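PDB 3AAM: endonuclease IV from Thermus thermophilus, which cleaves the phosphodiester backbone of DNA at apurinic or apyrimidinic sites during base excision repair, leaving a 3'-hydroxyl and a 5'-terminal sugar phosphate. Local coordinates for residues V74-E79 with A88-D93; R39-R44 with G80-K85; K123-A128 with D161-V166. All blocks are in the same frame, centred on the assembly; numbering follows the deposited sequence.

Contact 1 of 3, residues V74-E79 with A88-D93; sequences VNLGAE and ASLADD
The loop V74-E79 comes nearest to the helical segment A88-D93 at V74, where the CA atoms of V74 and S89 are 7.1 Å apart, and a type I beta turn from N75 to A78 carries the chain away from A88-D93 and on toward the start of helix 82-100. V74 directs its side chain at the helix. Its CG2 branch, beside the backbone N and anti to the carbonyl carbon, does the touching, with CG2 of V74 3.9 Å from OG of S89. The contact with the valine is van der Waals packing; the serine OG is also hydrogen-bonded with K36 NZ.

A second, apolar contact is made by L76 and L90, whose side chains cross at about a right angle. Both methyls of L76 bear on one methyl of L90: CD1 of L76 is 4.0 Å from CD2 of L90, and CD2 of L76 lies 4.2 Å from that same atom. With CG anti to the backbone N (chi1 -177°), L90 reaches off the helix between this loop and A124 of the neighbouring helix 114-128, and it also packs on V105 and V107 of strand 104-107.

The shape of the loop is set from within. N75 OD1 accepts from G77 N at 3.0 Å, the donor standing 47° above the carbonyl plane, which makes an Asx turn inside the beta turn. The same OD1 also takes S111 N, so two backbone amides hold the amide group of N75 in place.

All four touching residues are buried. The arrangement belongs to the TIM barrel: a loop leaving strand 66-69 folds back on the helix that follows it, with the V74 side chain about 13 Å from the bound manganese.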
ATOM      1  N   VAL A  74       9.658  -6.927  -6.914  1.00 10.42           N
ATOM      2  CA  VAL A  74      10.402  -5.694  -7.112  1.00  9.89           C
ATOM      3  C   VAL A  74      11.376  -5.408  -5.976  1.00  9.65           C
ATOM      4  O   VAL A  74      10.986  -5.346  -4.811  1.00 10.97           O
ATOM      5  CB  VAL A  74       9.443  -4.494  -7.267  1.00 10.90           C
ATOM      6  CG1 VAL A  74      10.238  -3.210  -7.448  1.00 10.07           C
ATOM      7  CG2 VAL A  74       8.529  -4.718  -8.458  1.00 11.02           C
ATOM      8  N   ASN A  75      12.652  -5.259  -6.318  1.00  9.32           N
ATOM      9  CA  ASN A  75      13.671  -4.936  -5.326  1.00  8.40           C
ATOM     10  C   ASN A  75      14.525  -3.792  -5.859  1.00  7.80           C
ATOM     11  O   ASN A  75      15.517  -4.007  -6.557  1.00  8.18           O
ATOM     12  CB  ASN A  75      14.559  -6.143  -5.017  1.00  9.98           C
ATOM     13  CG  ASN A  75      15.596  -5.833  -3.949  1.00 11.91           C
ATOM     14  OD1 ASN A  75      15.630  -4.727  -3.405  1.00 10.93           O
ATOM     15  ND2 ASN A  75      16.445  -6.807  -3.643  1.00 17.09           N
ATOM     16  N   LEU A  76      14.128  -2.572  -5.523  1.00  7.36           N
ATOM     17  CA  LEU A  76      14.833  -1.383  -5.975  1.00  8.48           C
ATOM     18  C   LEU A  76      16.212  -1.219  -5.343  1.00  7.84           C
ATOM     19  O   LEU A  76      16.954  -0.313  -5.713  1.00  8.85           O
ATOM     20  CB  LEU A  76      13.987  -0.142  -5.688  1.00  8.73           C
ATOM     21  CG  LEU A  76      12.584  -0.148  -6.306  1.00 10.02           C
ATOM     22  CD1 LEU A  76      11.805   1.047  -5.770  1.00 11.53           C
ATOM     23  CD2 LEU A  76      12.669  -0.112  -7.829  1.00 10.39           C
ATOM     24  N   GLY A  77      16.554  -2.099  -4.406  1.00  8.93           N
ATOM     25  CA  GLY A  77      17.856  -2.017  -3.765  1.00  8.59           C
ATOM     26  C   GLY A  77      18.864  -3.001  -4.334  1.00  7.85           C
ATOM     27  O   GLY A  77      20.032  -2.999  -3.943  1.00 10.42           O
ATOM     28  N   ALA A  78      18.424  -3.834  -5.270  1.00  8.18           N
ATOM     29  CA  ALA A  78      19.301  -4.833  -5.870  1.00  8.86           C
ATOM     30  C   ALA A  78      20.482  -4.216  -6.601  1.00 10.36           C
ATOM     31  O   ALA A  78      20.340  -3.213  -7.298  1.00 10.26           O
ATOM     32  CB  ALA A  78      18.509  -5.716  -6.831  1.00  9.48           C
ATOM     33  N   GLU A  79      21.652  -4.823  -6.430  1.00 11.61           N
ATOM     34  CA  GLU A  79      22.858  -4.358  -7.102  1.00 12.93           C
ATOM     35  C   GLU A  79      22.955  -5.024  -8.474  1.00 12.82           C
ATOM     36  O   GLU A  79      23.458  -4.427  -9.425  1.00 14.08           O
ATOM     37  CB  GLU A  79      24.100  -4.698  -6.273  1.00 15.40           C
ATOM     38  CG  GLU A  79      24.318  -3.785  -5.070  1.00 17.75           C
ATOM     39  CD  GLU A  79      24.523  -2.331  -5.468  1.00 20.19           C
ATOM     40  OE1 GLU A  79      25.396  -2.064  -6.321  1.00 23.35           O
ATOM     41  OE2 GLU A  79      23.816  -1.452  -4.930  1.00 24.15           O
ATOM     42  N   ALA A  88      11.885  -1.701 -14.297  1.00  9.95           N
ATOM     43  CA  ALA A  88      10.984  -1.841 -15.435  1.00  9.55           C
ATOM     44  C   ALA A  88       9.599  -2.314 -14.996  1.00 10.25           C
ATOM     45  O   ALA A  88       8.586  -1.868 -15.533  1.00  9.26           O
ATOM     46  CB  ALA A  88      11.576  -2.817 -16.452  1.00 11.12           C
ATOM     47  N   SER A  89       9.550  -3.221 -14.027  1.00  9.28           N
ATOM     48  CA  SER A  89       8.264  -3.726 -13.554  1.00  9.62           C
ATOM     49  C   SER A  89       7.473  -2.626 -12.853  1.00  8.36           C
ATOM     50  O   SER A  89       6.259  -2.507 -13.043  1.00  7.42           O
ATOM     51  CB  SER A  89       8.470  -4.909 -12.604  1.00  9.65           C
ATOM     52  OG  SER A  89       7.230  -5.396 -12.122  1.00 13.08           O
ATOM     53  N   LEU A  90       8.161  -1.820 -12.045  1.00  7.72           N
ATOM     54  CA  LEU A  90       7.497  -0.736 -11.333  1.00  6.98           C
ATOM     55  C   LEU A  90       7.023   0.327 -12.320  1.00  8.01           C
ATOM     56  O   LEU A  90       5.977   0.940 -12.120  1.00  8.89           O
ATOM     57  CB  LEU A  90       8.431  -0.116 -10.285  1.00  7.36           C
ATOM     58  CG  LEU A  90       7.830   1.002  -9.420  1.00  6.93           C
ATOM     59  CD1 LEU A  90       6.580   0.509  -8.695  1.00  9.29           C
ATOM     60  CD2 LEU A  90       8.867   1.478  -8.414  1.00  8.63           C
ATOM     61  N   ALA A  91       7.789   0.539 -13.389  1.00  8.31           N
ATOM     62  CA  ALA A  91       7.406   1.518 -14.401  1.00  9.78           C
ATOM     63  C   ALA A  91       6.104   1.047 -15.040  1.00  8.53           C
ATOM     64  O   ALA A  91       5.226   1.853 -15.346  1.00  9.14           O
ATOM     65  CB  ALA A  91       8.495   1.644 -15.455  1.00  9.94           C
ATOM     66  N   ASP A  92       5.986  -0.264 -15.236  1.00  9.75           N
ATOM     67  CA  ASP A  92       4.775  -0.834 -15.818  1.00  9.73           C
ATOM     68  C   ASP A  92       3.593  -0.562 -14.894  1.00  9.97           C
ATOM     69  O   ASP A  92       2.520  -0.179 -15.355  1.00 10.60           O
ATOM     70  CB  ASP A  92       4.938  -2.343 -16.033  1.00 11.00           C
ATOM     71  CG  ASP A  92       3.623  -3.034 -16.368  1.00 12.24           C
ATOM     72  OD1 ASP A  92       3.055  -2.764 -17.449  1.00 13.29           O
ATOM     73  OD2 ASP A  92       3.159  -3.850 -15.545  1.00 14.01           O
ATOM     74  N   ASP A  93       3.787  -0.760 -13.591  1.00  9.91           N
ATOM     75  CA  ASP A  93       2.716  -0.508 -12.629  1.00  9.25           C
ATOM     76  C   ASP A  93       2.243   0.938 -12.733  1.00  8.07           C
ATOM     77  O   ASP A  93       1.049   1.211 -12.716  1.00  8.44           O
ATOM     78  CB  ASP A  93       3.176  -0.756 -11.187  1.00 10.20           C
ATOM     79  CG  ASP A  93       3.443  -2.220 -10.887  1.00 11.21           C
ATOM     80  OD1 ASP A  93       2.723  -3.089 -11.424  1.00 11.72           O
ATOM     81  OD2 ASP A  93       4.366  -2.499 -10.089  1.00 12.74           O
TER

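Contact 2 of 3, residues R39-R44 with G80-K85; sequences RSWRPR and GELWEK
Charge meets ring where K85 of the helix comes up to W41 of the loop R39-R44. The lysine chain, bent at chi3 and chi4 (75° and -60°), curls so that its ammonium lies over one face of the indole: NZ of K85 is 2.9 Å from the centroid of the five-membered ring of W41, 12° off the normal. This is unusually short for a cation-pi contact, so the position of the ammonium should be read with caution; NZ is also 3.2 Å from NE1 of W41, a second donor with no hydrogen bond between them.

A CH-pi contact accompanies it, with CB of K85 over the six-membered ring of W41, 4.2 Å from its centroid.

Apolar packing is added at the six-membered ring, where CD1 of L82 comes to 3.5 Å from CZ2 of W41.

Replacing W41 by an alanine would probably leave the K85 ammonium without its aromatic partner and open a gap beside L82.

W41 also packs on S86 and S89, tying the loop after strand 31-34 to the first turns of helix 82-100, a surface contact between neighbouring beta-alpha units of the TIM barrel.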
ATOM      1  N   ARG A  39       3.315 -13.076  -9.023  1.00 18.51           N
ATOM      2  CA  ARG A  39       4.218 -14.215  -9.124  1.00 21.66           C
ATOM      3  C   ARG A  39       5.080 -14.204 -10.383  1.00 21.71           C
ATOM      4  O   ARG A  39       6.054 -14.949 -10.477  1.00 22.37           O
ATOM      5  CB  ARG A  39       3.419 -15.520  -9.075  1.00 25.68           C
ATOM      6  CG  ARG A  39       3.636 -16.354  -7.821  1.00 31.51           C
ATOM      7  CD  ARG A  39       3.196 -15.625  -6.564  1.00 35.28           C
ATOM      8  NE  ARG A  39       3.236 -16.503  -5.397  1.00 39.47           N
ATOM      9  CZ  ARG A  39       2.923 -16.124  -4.163  1.00 41.27           C
ATOM     10  NH1 ARG A  39       2.546 -14.874  -3.925  1.00 41.93           N
ATOM     11  NH2 ARG A  39       2.983 -16.996  -3.165  1.00 41.82           N
ATOM     12  N   SER A  40       4.729 -13.369 -11.353  1.00 21.33           N
ATOM     13  CA  SER A  40       5.505 -13.311 -12.586  1.00 23.20           C
ATOM     14  C   SER A  40       5.887 -11.893 -12.986  1.00 22.62           C
ATOM     15  O   SER A  40       5.198 -10.933 -12.647  1.00 22.99           O
ATOM     16  CB  SER A  40       4.735 -13.991 -13.723  1.00 24.62           C
ATOM     17  OG  SER A  40       3.436 -13.443 -13.867  1.00 27.41           O
ATOM     18  N   TRP A  41       6.997 -11.773 -13.710  1.00 21.96           N
ATOM     19  CA  TRP A  41       7.491 -10.479 -14.161  1.00 21.69           C
ATOM     20  C   TRP A  41       6.780  -9.973 -15.412  1.00 21.73           C
ATOM     21  O   TRP A  41       6.836  -8.785 -15.724  1.00 22.96           O
ATOM     22  CB  TRP A  41       8.994 -10.548 -14.456  1.00 19.45           C
ATOM     23  CG  TRP A  41       9.860 -10.784 -13.259  1.00 18.12           C
ATOM     24  CD1 TRP A  41      10.334 -11.983 -12.806  1.00 17.95           C
ATOM     25  CD2 TRP A  41      10.369  -9.789 -12.368  1.00 15.13           C
ATOM     26  NE1 TRP A  41      11.115 -11.794 -11.690  1.00 15.93           N
ATOM     27  CE2 TRP A  41      11.152 -10.455 -11.399  1.00 15.50           C
ATOM     28  CE3 TRP A  41      10.244  -8.396 -12.295  1.00 15.08           C
ATOM     29  CZ2 TRP A  41      11.806  -9.773 -10.369  1.00 14.64           C
ATOM     30  CZ3 TRP A  41      10.894  -7.719 -11.270  1.00 12.74           C
ATOM     31  CH2 TRP A  41      11.666  -8.409 -10.322  1.00 14.92           C
ATOM     32  N   ARG A  42       6.118 -10.876 -16.128  1.00 22.87           N
ATOM     33  CA  ARG A  42       5.419 -10.516 -17.358  1.00 24.17           C
ATOM     34  C   ARG A  42       4.290  -9.507 -17.154  1.00 21.47           C
ATOM     35  O   ARG A  42       3.397  -9.719 -16.337  1.00 21.53           O
ATOM     36  CB  ARG A  42       4.854 -11.774 -18.027  1.00 26.90           C
ATOM     37  CG  ARG A  42       5.499 -12.124 -19.361  1.00 32.94           C
ATOM     38  CD  ARG A  42       6.969 -12.491 -19.211  1.00 35.72           C
ATOM     39  NE  ARG A  42       7.610 -12.707 -20.507  1.00 39.59           N
ATOM     40  CZ  ARG A  42       8.879 -13.076 -20.663  1.00 40.58           C
ATOM     41  NH1 ARG A  42       9.378 -13.248 -21.880  1.00 40.71           N
ATOM     42  NH2 ARG A  42       9.648 -13.277 -19.602  1.00 41.31           N
ATOM     43  N   PRO A  43       4.320  -8.389 -17.897  1.00 20.40           N
ATOM     44  CA  PRO A  43       3.261  -7.385 -17.757  1.00 19.43           C
ATOM     45  C   PRO A  43       1.945  -7.939 -18.289  1.00 18.37           C
ATOM     46  O   PRO A  43       1.936  -8.773 -19.198  1.00 19.50           O
ATOM     47  CB  PRO A  43       3.781  -6.215 -18.588  1.00 19.80           C
ATOM     48  CG  PRO A  43       4.583  -6.889 -19.649  1.00 21.61           C
ATOM     49  CD  PRO A  43       5.337  -7.941 -18.865  1.00 21.10           C
ATOM     50  N   ARG A  44       0.837  -7.475 -17.720  1.00 15.64           N
ATOM     51  CA  ARG A  44      -0.487  -7.930 -18.133  1.00 14.07           C
ATOM     52  C   ARG A  44      -1.124  -6.948 -19.106  1.00 13.07           C
ATOM     53  O   ARG A  44      -1.299  -5.767 -18.794  1.00 13.02           O
ATOM     54  CB  ARG A  44      -1.385  -8.092 -16.905  1.00 12.67           C
ATOM     55  CG  ARG A  44      -2.844  -8.402 -17.220  1.00 13.30           C
ATOM     56  CD  ARG A  44      -3.648  -8.515 -15.931  1.00 14.34           C
ATOM     57  NE  ARG A  44      -5.067  -8.762 -16.172  1.00 15.31           N
ATOM     58  CZ  ARG A  44      -5.915  -7.864 -16.659  1.00 15.82           C
ATOM     59  NH1 ARG A  44      -5.497  -6.641 -16.960  1.00 16.89           N
ATOM     60  NH2 ARG A  44      -7.187  -8.192 -16.848  1.00 17.94           N
ATOM     61  N   GLY A  80      22.462  -6.257  -8.564  1.00 12.98           N
ATOM     62  CA  GLY A  80      22.500  -6.995  -9.813  1.00 12.24           C
ATOM     63  C   GLY A  80      21.434  -6.564 -10.803  1.00 12.28           C
ATOM     64  O   GLY A  80      20.715  -5.591 -10.572  1.00 11.92           O
ATOM     65  N   GLU A  81      21.330  -7.303 -11.904  1.00 11.18           N
ATOM     66  CA  GLU A  81      20.373  -6.998 -12.961  1.00  9.76           C
ATOM     67  C   GLU A  81      18.921  -7.114 -12.505  1.00 10.15           C
ATOM     68  O   GLU A  81      18.000  -6.735 -13.229  1.00  9.97           O
ATOM     69  CB  GLU A  81      20.646  -7.897 -14.170  1.00  9.38           C
ATOM     70  CG  GLU A  81      19.911  -7.493 -15.433  1.00 10.49           C
ATOM     71  CD  GLU A  81      18.706  -8.364 -15.692  1.00 11.09           C
ATOM     72  OE1 GLU A  81      18.520  -9.352 -14.951  1.00 11.79           O
ATOM     73  OE2 GLU A  81      17.951  -8.067 -16.641  1.00 13.85           O
ATOM     74  N   LEU A  82      18.717  -7.651 -11.307  1.00 10.93           N
ATOM     75  CA  LEU A  82      17.376  -7.752 -10.744  1.00 10.55           C
ATOM     76  C   LEU A  82      16.864  -6.315 -10.606  1.00 10.61           C
ATOM     77  O   LEU A  82      15.658  -6.064 -10.608  1.00 11.44           O
ATOM     78  CB  LEU A  82      17.429  -8.422  -9.363  1.00 12.39           C
ATOM     79  CG  LEU A  82      16.181  -8.296  -8.481  1.00 11.85           C
ATOM     80  CD1 LEU A  82      14.995  -8.952  -9.157  1.00 12.44           C
ATOM     81  CD2 LEU A  82      16.445  -8.946  -7.127  1.00 15.25           C
ATOM     82  N   TRP A  83      17.794  -5.370 -10.498  1.00  9.54           N
ATOM     83  CA  TRP A  83      17.439  -3.965 -10.362  1.00  9.38           C
ATOM     84  C   TRP A  83      16.714  -3.492 -11.617  1.00  8.85           C
ATOM     85  O   TRP A  83      15.637  -2.906 -11.534  1.00  9.02           O
ATOM     86  CB  TRP A  83      18.694  -3.116 -10.144  1.00  8.83           C
ATOM     87  CG  TRP A  83      18.410  -1.703  -9.737  1.00  9.12           C
ATOM     88  CD1 TRP A  83      17.933  -1.276  -8.527  1.00  9.94           C
ATOM     89  CD2 TRP A  83      18.600  -0.525 -10.532  1.00  8.71           C
ATOM     90  NE1 TRP A  83      17.819   0.093  -8.520  1.00  9.91           N
ATOM     91  CE2 TRP A  83      18.221   0.581  -9.737  1.00  9.11           C
ATOM     92  CE3 TRP A  83      19.055  -0.296 -11.839  1.00  8.80           C
ATOM     93  CZ2 TRP A  83      18.284   1.897 -10.205  1.00  8.01           C
ATOM     94  CZ3 TRP A  83      19.117   1.016 -12.306  1.00  9.15           C
ATOM     95  CH2 TRP A  83      18.732   2.096 -11.487  1.00 10.13           C
ATOM     96  N   GLU A  84      17.308  -3.751 -12.779  1.00  8.37           N
ATOM     97  CA  GLU A  84      16.700  -3.351 -14.043  1.00  8.56           C
ATOM     98  C   GLU A  84      15.317  -3.979 -14.202  1.00  7.98           C
ATOM     99  O   GLU A  84      14.369  -3.321 -14.635  1.00 10.00           O
ATOM    100  CB  GLU A  84      17.593  -3.762 -15.220  1.00  7.39           C
ATOM    101  CG  GLU A  84      18.728  -2.787 -15.541  1.00  8.72           C
ATOM    102  CD  GLU A  84      19.936  -2.929 -14.634  1.00 11.16           C
ATOM    103  OE1 GLU A  84      20.897  -2.157 -14.820  1.00 11.01           O
ATOM    104  OE2 GLU A  84      19.942  -3.805 -13.746  1.00 10.99           O
ATOM    105  N   LYS A  85      15.202  -5.255 -13.852  1.00 10.32           N
ATOM    106  CA  LYS A  85      13.921  -5.944 -13.961  1.00  8.75           C
ATOM    107  C   LYS A  85      12.898  -5.286 -13.035  1.00  9.24           C
ATOM    108  O   LYS A  85      11.742  -5.076 -13.415  1.00 10.45           O
ATOM    109  CB  LYS A  85      14.087  -7.425 -13.598  1.00 10.59           C
ATOM    110  CG  LYS A  85      15.126  -8.148 -14.451  1.00 16.63           C
ATOM    111  CD  LYS A  85      15.406  -9.562 -13.950  1.00 19.61           C
ATOM    112  CE  LYS A  85      14.285 -10.523 -14.295  1.00 22.91           C
ATOM    113  NZ  LYS A  85      12.991 -10.122 -13.694  1.00 25.48           N
TER

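Contact 3 of 3, residues K123-A128 with D161-V166; sequences KALRLA and DTPLQV
L125 overlaps P163 and L164 with a single methyl. CD1 of L125 lies 3.8 Å from CG of P163 and equally 3.8 Å from CD2 of L164, and the two partners are met in directions nearly at right angles to each other. This is outer-layer packing of a TIM barrel: helix 114-128 lies against the loop that leads from helix 152-159 into strand 165-169.

The leucine and the proline reach toward each other tip to tip, the methyl ending against the ring carbon farthest from the proline's backbone. L164 comes in at a slant instead; its CA-CB bond does not aim at the helix, but the end of the side chain swings closer, so that one of its two methyls meets L125. On the helix side the leucine has an extended outer torsion (chi2 172°), which carries CD1 outward to the loop.

The burial is uneven. L164 is enclosed, packing also on A121 of helix 114-128 and on L136 of strand 135-139, whereas P163 is exposed. L125 packs in addition on V130, in the loop that follows its helix.

The loop that presents P163 and L164 is itself folded as an ST turn: OG1 of T162, also hydrogen-bonded with V159 O, accepts from the backbone N of L164 at 3.0 Å with an N-H...O angle of 152°.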
ATOM      1  N   LYS A 123      14.085   6.317 -11.276  1.00 10.76           N
ATOM      2  CA  LYS A 123      14.218   5.804 -12.634  1.00 10.94           C
ATOM      3  C   LYS A 123      12.885   5.255 -13.142  1.00 10.10           C
ATOM      4  O   LYS A 123      12.536   5.439 -14.305  1.00 10.84           O
ATOM      5  CB  LYS A 123      15.291   4.709 -12.687  1.00 11.17           C
ATOM      6  CG  LYS A 123      15.603   4.208 -14.097  1.00 13.22           C
ATOM      7  CD  LYS A 123      16.105   5.334 -14.987  1.00 16.90           C
ATOM      8  CE  LYS A 123      16.404   4.840 -16.395  1.00 19.95           C
ATOM      9  NZ  LYS A 123      16.895   5.938 -17.274  1.00 21.13           N
ATOM     10  N   ALA A 124      12.144   4.581 -12.267  1.00  9.11           N
ATOM     11  CA  ALA A 124      10.850   4.021 -12.645  1.00  9.96           C
ATOM     12  C   ALA A 124       9.886   5.141 -13.028  1.00 10.07           C
ATOM     13  O   ALA A 124       9.156   5.033 -14.015  1.00  9.89           O
ATOM     14  CB  ALA A 124      10.274   3.199 -11.493  1.00 10.47           C
ATOM     15  N   LEU A 125       9.886   6.212 -12.240  1.00 11.06           N
ATOM     16  CA  LEU A 125       9.022   7.356 -12.513  1.00 12.43           C
ATOM     17  C   LEU A 125       9.378   7.975 -13.860  1.00 12.77           C
ATOM     18  O   LEU A 125       8.499   8.346 -14.635  1.00 13.05           O
ATOM     19  CB  LEU A 125       9.170   8.406 -11.408  1.00 12.13           C
ATOM     20  CG  LEU A 125       8.467   8.094 -10.086  1.00 12.67           C
ATOM     21  CD1 LEU A 125       8.857   9.112  -9.029  1.00 14.95           C
ATOM     22  CD2 LEU A 125       6.968   8.107 -10.306  1.00 12.42           C
ATOM     23  N   ARG A 126      10.674   8.080 -14.136  1.00 12.43           N
ATOM     24  CA  ARG A 126      11.126   8.663 -15.392  1.00 12.31           C
ATOM     25  C   ARG A 126      10.748   7.778 -16.575  1.00 12.97           C
ATOM     26  O   ARG A 126      10.248   8.263 -17.591  1.00 12.55           O
ATOM     27  CB  ARG A 126      12.635   8.886 -15.356  1.00 14.75           C
ATOM     28  CG  ARG A 126      13.143   9.763 -16.482  1.00 17.18           C
ATOM     29  CD  ARG A 126      14.584  10.177 -16.256  1.00 21.32           C
ATOM     30  NE  ARG A 126      15.029  11.137 -17.261  1.00 23.94           N
ATOM     31  CZ  ARG A 126      14.507  12.349 -17.425  1.00 27.28           C
ATOM     32  NH1 ARG A 126      13.514  12.764 -16.649  1.00 28.21           N
ATOM     33  NH2 ARG A 126      14.978  13.150 -18.370  1.00 28.36           N
ATOM     34  N   LEU A 127      10.977   6.476 -16.446  1.00 11.93           N
ATOM     35  CA  LEU A 127      10.626   5.557 -17.520  1.00 12.39           C
ATOM     36  C   LEU A 127       9.136   5.630 -17.826  1.00 13.84           C
ATOM     37  O   LEU A 127       8.729   5.593 -18.984  1.00 14.62           O
ATOM     38  CB  LEU A 127      10.991   4.118 -17.146  1.00 12.25           C
ATOM     39  CG  LEU A 127      12.468   3.727 -17.189  1.00 15.90           C
ATOM     40  CD1 LEU A 127      12.629   2.267 -16.800  1.00 16.24           C
ATOM     41  CD2 LEU A 127      13.001   3.959 -18.593  1.00 16.54           C
ATOM     42  N   ALA A 128       8.324   5.741 -16.783  1.00 14.36           N
ATOM     43  CA  ALA A 128       6.878   5.800 -16.958  1.00 14.82           C
ATOM     44  C   ALA A 128       6.398   7.168 -17.421  1.00 16.60           C
ATOM     45  O   ALA A 128       5.231   7.331 -17.776  1.00 16.05           O
ATOM     46  CB  ALA A 128       6.184   5.417 -15.656  1.00 14.70           C
ATOM     47  N   ASP A 161      13.068  15.794  -1.972  1.00 16.72           N
ATOM     48  CA  ASP A 161      13.392  16.312  -3.296  1.00 18.93           C
ATOM     49  C   ASP A 161      12.852  15.425  -4.421  1.00 17.72           C
ATOM     50  O   ASP A 161      13.428  15.366  -5.508  1.00 19.12           O
ATOM     51  CB  ASP A 161      14.909  16.479  -3.445  1.00 22.61           C
ATOM     52  CG  ASP A 161      15.285  17.396  -4.595  1.00 27.38           C
ATOM     53  OD1 ASP A 161      16.494  17.526  -4.885  1.00 29.96           O
ATOM     54  OD2 ASP A 161      14.374  17.997  -5.205  1.00 30.94           O
ATOM     55  N   THR A 162      11.745  14.737  -4.155  1.00 15.16           N
ATOM     56  CA  THR A 162      11.114  13.869  -5.149  1.00 13.93           C
ATOM     57  C   THR A 162       9.605  13.987  -4.976  1.00 12.15           C
ATOM     58  O   THR A 162       9.134  14.573  -4.003  1.00 13.36           O
ATOM     59  CB  THR A 162      11.462  12.380  -4.933  1.00 13.34           C
ATOM     60  OG1 THR A 162      10.628  11.844  -3.894  1.00 13.18           O
ATOM     61  CG2 THR A 162      12.921  12.216  -4.539  1.00 15.17           C
ATOM     62  N   PRO A 163       8.828  13.441  -5.925  1.00 12.01           N
ATOM     63  CA  PRO A 163       7.370  13.507  -5.818  1.00 10.41           C
ATOM     64  C   PRO A 163       6.844  12.266  -5.093  1.00 11.30           C
ATOM     65  O   PRO A 163       5.644  12.028  -5.045  1.00 10.85           O
ATOM     66  CB  PRO A 163       6.927  13.557  -7.272  1.00  9.77           C
ATOM     67  CG  PRO A 163       7.919  12.645  -7.931  1.00 12.02           C
ATOM     68  CD  PRO A 163       9.233  13.066  -7.294  1.00 11.13           C
ATOM     69  N   LEU A 164       7.759  11.474  -4.542  1.00 10.02           N
ATOM     70  CA  LEU A 164       7.384  10.264  -3.819  1.00  9.05           C
ATOM     71  C   LEU A 164       6.702  10.612  -2.505  1.00  9.52           C
ATOM     72  O   LEU A 164       7.000  11.634  -1.889  1.00  8.61           O
ATOM     73  CB  LEU A 164       8.618   9.418  -3.494  1.00 11.08           C
ATOM     74  CG  LEU A 164       9.493   8.891  -4.631  1.00 10.79           C
ATOM     75  CD1 LEU A 164      10.770   8.279  -4.062  1.00 13.89           C
ATOM     76  CD2 LEU A 164       8.713   7.865  -5.425  1.00 15.02           C
ATOM     77  N   GLN A 165       5.776   9.759  -2.091  1.00  7.66           N
ATOM     78  CA  GLN A 165       5.107   9.940  -0.819  1.00  6.94           C
ATOM     79  C   GLN A 165       5.212   8.627  -0.064  1.00  6.20           C
ATOM     80  O   GLN A 165       5.849   7.691  -0.543  1.00  7.85           O
ATOM     81  CB  GLN A 165       3.658  10.389  -1.011  1.00  8.90           C
ATOM     82  CG  GLN A 165       3.582  11.858  -1.417  1.00 11.51           C
ATOM     83  CD  GLN A 165       2.175  12.405  -1.439  1.00 12.47           C
ATOM     84  OE1 GLN A 165       1.425  12.256  -0.473  1.00 14.98           O
ATOM     85  NE2 GLN A 165       1.808  13.056  -2.543  1.00 15.83           N
ATOM     86  N   VAL A 166       4.582   8.546   1.101  1.00  7.29           N
ATOM     87  CA  VAL A 166       4.708   7.353   1.927  1.00  7.10           C
ATOM     88  C   VAL A 166       3.433   6.597   2.258  1.00  8.21           C
ATOM     89  O   VAL A 166       2.356   7.180   2.376  1.00  8.87           O
ATOM     90  CB  VAL A 166       5.409   7.733   3.265  1.00  9.40           C
ATOM     91  CG1 VAL A 166       5.355   6.573   4.255  1.00  9.91           C
ATOM     92  CG2 VAL A 166       6.845   8.142   2.991  1.00 10.08           C
TER

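All three contacts lie in one TIM barrel; contacts 2 and 3 each lie on the same side of the chain's centre as contact 1. Contacts 1 and 2 have centres about 7 Å apart and share the first half of helix 82-100; their segments alternate along the chain. Contact 3 comes later in sequence, its centre about 12 Å from that of contact 1 and about 18 Å from that of contact 2. Contact 1 closes a beta-alpha loop on its own helix, contact 2 ties that helix to the loop of the preceding unit, and contact 3 sets the next helix, 114-128, which packs beside 82-100 through A124 and L127, against the loop entering strand 165-169.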